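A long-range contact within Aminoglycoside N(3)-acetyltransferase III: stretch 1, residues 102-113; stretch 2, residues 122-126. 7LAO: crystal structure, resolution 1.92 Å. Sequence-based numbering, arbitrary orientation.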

# COMPACT_ATOMS: atom_id res chain seq x y z
N LEU A 102 -11.67 -0.94 -2.10
CA LEU A 102 -11.23 -0.71 -3.47
C LEU A 102 -10.25 -1.78 -3.95
O LEU A 102 -10.23 -2.09 -5.15
N ASN A 103 -9.39 -2.31 -3.08
CA ASN A 103 -8.40 -3.28 -3.59
C ASN A 103 -9.07 -4.55 -4.14
O ASN A 103 -8.56 -5.19 -5.08
N ARG A 104 -10.24 -4.91 -3.61
CA ARG A 104 -10.98 -6.02 -4.18
C ARG A 104 -11.37 -5.71 -5.62
O ARG A 104 -11.35 -6.59 -6.47
N PHE A 105 -11.69 -4.45 -5.93
CA PHE A 105 -12.13 -4.12 -7.28
C PHE A 105 -10.99 -3.80 -8.24
O PHE A 105 -11.15 -3.95 -9.46
N LEU A 106 -9.85 -3.34 -7.72
CA LEU A 106 -8.65 -3.30 -8.54
C LEU A 106 -8.29 -4.72 -8.99
O LEU A 106 -7.97 -4.94 -10.15
N LEU A 107 -8.38 -5.70 -8.08
CA LEU A 107 -8.14 -7.08 -8.44
C LEU A 107 -9.08 -7.56 -9.54
O LEU A 107 -8.68 -8.35 -10.41
N GLU A 108 -10.32 -7.07 -9.56
CA GLU A 108 -11.28 -7.49 -10.58
C GLU A 108 -11.14 -6.72 -11.90
O GLU A 108 -11.77 -7.11 -12.89
N ALA A 109 -10.27 -5.71 -11.95
CA ALA A 109 -10.07 -4.89 -13.15
C ALA A 109 -9.38 -5.73 -14.23
O ALA A 109 -8.69 -6.68 -13.90
N PRO A 110 -9.54 -5.37 -15.51
CA PRO A 110 -9.03 -6.25 -16.57
C PRO A 110 -7.51 -6.35 -16.53
O PRO A 110 -6.79 -5.35 -16.44
N ASP A 111 -7.04 -7.59 -16.52
CA ASP A 111 -5.60 -7.89 -16.61
C ASP A 111 -4.84 -7.42 -15.37
O ASP A 111 -3.61 -7.30 -15.40
N ALA A 112 -5.55 -7.23 -14.26
CA ALA A 112 -4.88 -6.92 -13.00
C ALA A 112 -4.01 -8.10 -12.59
O ALA A 112 -4.27 -9.24 -12.95
N ARG A 113 -2.92 -7.80 -11.87
CA ARG A 113 -2.02 -8.84 -11.37
C ARG A 113 -1.82 -8.61 -9.88
O ARG A 113 -2.04 -7.50 -9.38
N MET A 122 0.47 -6.93 -3.13
CA MET A 122 0.13 -5.72 -3.87
C MET A 122 -0.66 -6.09 -5.11
O MET A 122 -0.44 -7.15 -5.69
N VAL A 123 -1.57 -5.21 -5.54
CA VAL A 123 -2.31 -5.40 -6.78
C VAL A 123 -1.89 -4.26 -7.68
O VAL A 123 -1.70 -3.12 -7.20
N ALA A 124 -1.71 -4.54 -8.97
CA ALA A 124 -1.39 -3.52 -9.98
C ALA A 124 -2.06 -3.85 -11.31
O ALA A 124 -2.25 -5.03 -11.66
N VAL A 125 -2.37 -2.80 -12.07
CA VAL A 125 -3.16 -2.93 -13.31
C VAL A 125 -2.70 -1.88 -14.29
O VAL A 125 -2.84 -0.68 -14.01
N GLY A 126 -2.27 -2.32 -15.49
CA GLY A 126 -1.71 -1.42 -16.46
C GLY A 126 -0.35 -1.91 -16.95
O GLY A 126 0.11 -2.98 -16.54

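Two valines of the strand, Val123 and Val125, carry most of the strand's side of this contact, and the beta pairing that fixes them against the helix and turn amounts to a single residue pair. Arg113 and Ala124 face each other in antiparallel register, closed by two nearly straight hydrogen bonds: Arg113 N to Ala124 O at 2.9 Å and Ala124 N to Arg113 O at 3.0 Å. Their side chains share one face of the sheet, but Arg113 (chi1 m, chi2 t, chi3 p) leads its guanidinium away from the strand, and Arg113 is exposed.

Val123 points toward the helix with chi1 p, and both methyls pack on Leu106: Val123 CG1 lies 4.0 Å from Leu106 CB and Val123 CG2 4.0 Å from Leu106 C; CG2 also meets Leu107 CD2 at 3.5 Å, and CG1 comes within 3.9 Å of Asn103 OD1. Leu106 (m, t) points toward the strand; Leu107 (m, t) starts away from it, yet its end swings back far enough to make the closer apolar contact.

Val125, with chi1 t, fits against the chain where the helix gives way to a type II turn, Ala109 to Ala112. Its CG1 sits 4.0 Å from Ala109 CB and 3.3 Å from Pro110 O, and its CG2 lies 3.6 Å from Ala112 CB and 3.7 Å from Leu106 O. Ala112 sits where the backbones come close: its CA is 4.4 Å from the CA of Val125.

Beyond the beta pair, a water continues the polar link, donating to Asp111 O at 2.6 Å and accepting from Gly126 N at 2.9 Å. Asp111 (chi1 m) turns its carboxylate away from the strand; the water's partner is its backbone carbonyl. The rule to read is economical: one backbone pair sets register, branched residues fill the space, and a water links the turn to the residue just after the strand.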

# COMPACT_ATOMS: atom_id res chain seq x y z
CB LEU A 102 -10.57 0.66 -3.58
CG LEU A 102 -10.32 1.15 -5.01
CD1 LEU A 102 -11.69 1.36 -5.63
CD2 LEU A 102 -9.56 2.48 -4.95
CB ASN A 103 -7.38 -3.62 -2.51
CG ASN A 103 -6.47 -2.43 -2.21
OD1 ASN A 103 -6.03 -1.74 -3.14
ND2 ASN A 103 -6.23 -2.15 -0.92
CB ARG A 104 -12.20 -6.33 -3.32
CG ARG A 104 -13.23 -7.25 -3.96
CD ARG A 104 -14.41 -7.51 -3.03
NE ARG A 104 -15.46 -8.19 -3.76
CZ ARG A 104 -16.46 -8.84 -3.19
NH1 ARG A 104 -16.52 -8.90 -1.87
NH2 ARG A 104 -17.38 -9.45 -3.94
CB PHE A 105 -13.12 -2.95 -7.22
CG PHE A 105 -14.44 -3.37 -6.63
CD1 PHE A 105 -14.66 -3.28 -5.26
CD2 PHE A 105 -15.42 -3.95 -7.43
CE1 PHE A 105 -15.86 -3.72 -4.70
CE2 PHE A 105 -16.63 -4.38 -6.88
CZ PHE A 105 -16.84 -4.27 -5.53
CB LEU A 106 -7.50 -2.67 -7.76
CG LEU A 106 -7.63 -1.15 -7.46
CD1 LEU A 106 -6.51 -0.71 -6.50
CD2 LEU A 106 -7.61 -0.35 -8.74
CB LEU A 107 -8.26 -7.98 -7.21
CG LEU A 107 -6.96 -7.92 -6.38
CD1 LEU A 107 -7.16 -8.45 -4.99
CD2 LEU A 107 -5.77 -8.71 -7.08
CB GLU A 108 -12.72 -7.36 -10.03
CG GLU A 108 -12.95 -8.33 -8.87
CD GLU A 108 -14.35 -8.21 -8.23
OE1 GLU A 108 -15.15 -7.36 -8.67
OE2 GLU A 108 -14.62 -8.96 -7.26
CB ALA A 109 -9.17 -3.69 -12.83
CB PRO A 110 -9.55 -5.61 -17.87
CG PRO A 110 -10.25 -4.29 -17.44
CD PRO A 110 -10.60 -4.47 -15.99
CB ASP A 111 -5.03 -7.28 -17.90
CG ASP A 111 -5.75 -7.90 -19.19
OD1 ASP A 111 -5.43 -9.06 -19.55
OD2 ASP A 111 -6.65 -7.25 -19.79
CB ALA A 112 -5.89 -6.61 -11.88
CB ARG A 113 -0.67 -8.83 -12.10
CG ARG A 113 -0.79 -8.63 -13.62
CD ARG A 113 0.58 -8.87 -14.35
NE ARG A 113 1.02 -10.25 -14.20
CZ ARG A 113 0.68 -11.28 -14.99
NH1 ARG A 113 -0.16 -11.12 -16.02
NH2 ARG A 113 1.15 -12.49 -14.72
CB MET A 122 1.39 -4.95 -4.30
CG MET A 122 2.30 -4.62 -3.17
SD MET A 122 1.77 -3.10 -2.31
CE MET A 122 2.98 -3.16 -0.99
CB VAL A 123 -3.85 -5.44 -6.56
CG1 VAL A 123 -4.35 -4.13 -5.79
CG2 VAL A 123 -4.58 -5.53 -7.87
CB ALA A 124 0.11 -3.36 -10.21
CB VAL A 125 -4.67 -2.70 -13.07
CG1 VAL A 125 -5.44 -3.33 -14.20
CG2 VAL A 125 -5.11 -3.11 -11.69
O HOH W 1 -2.61 -5.09 -16.32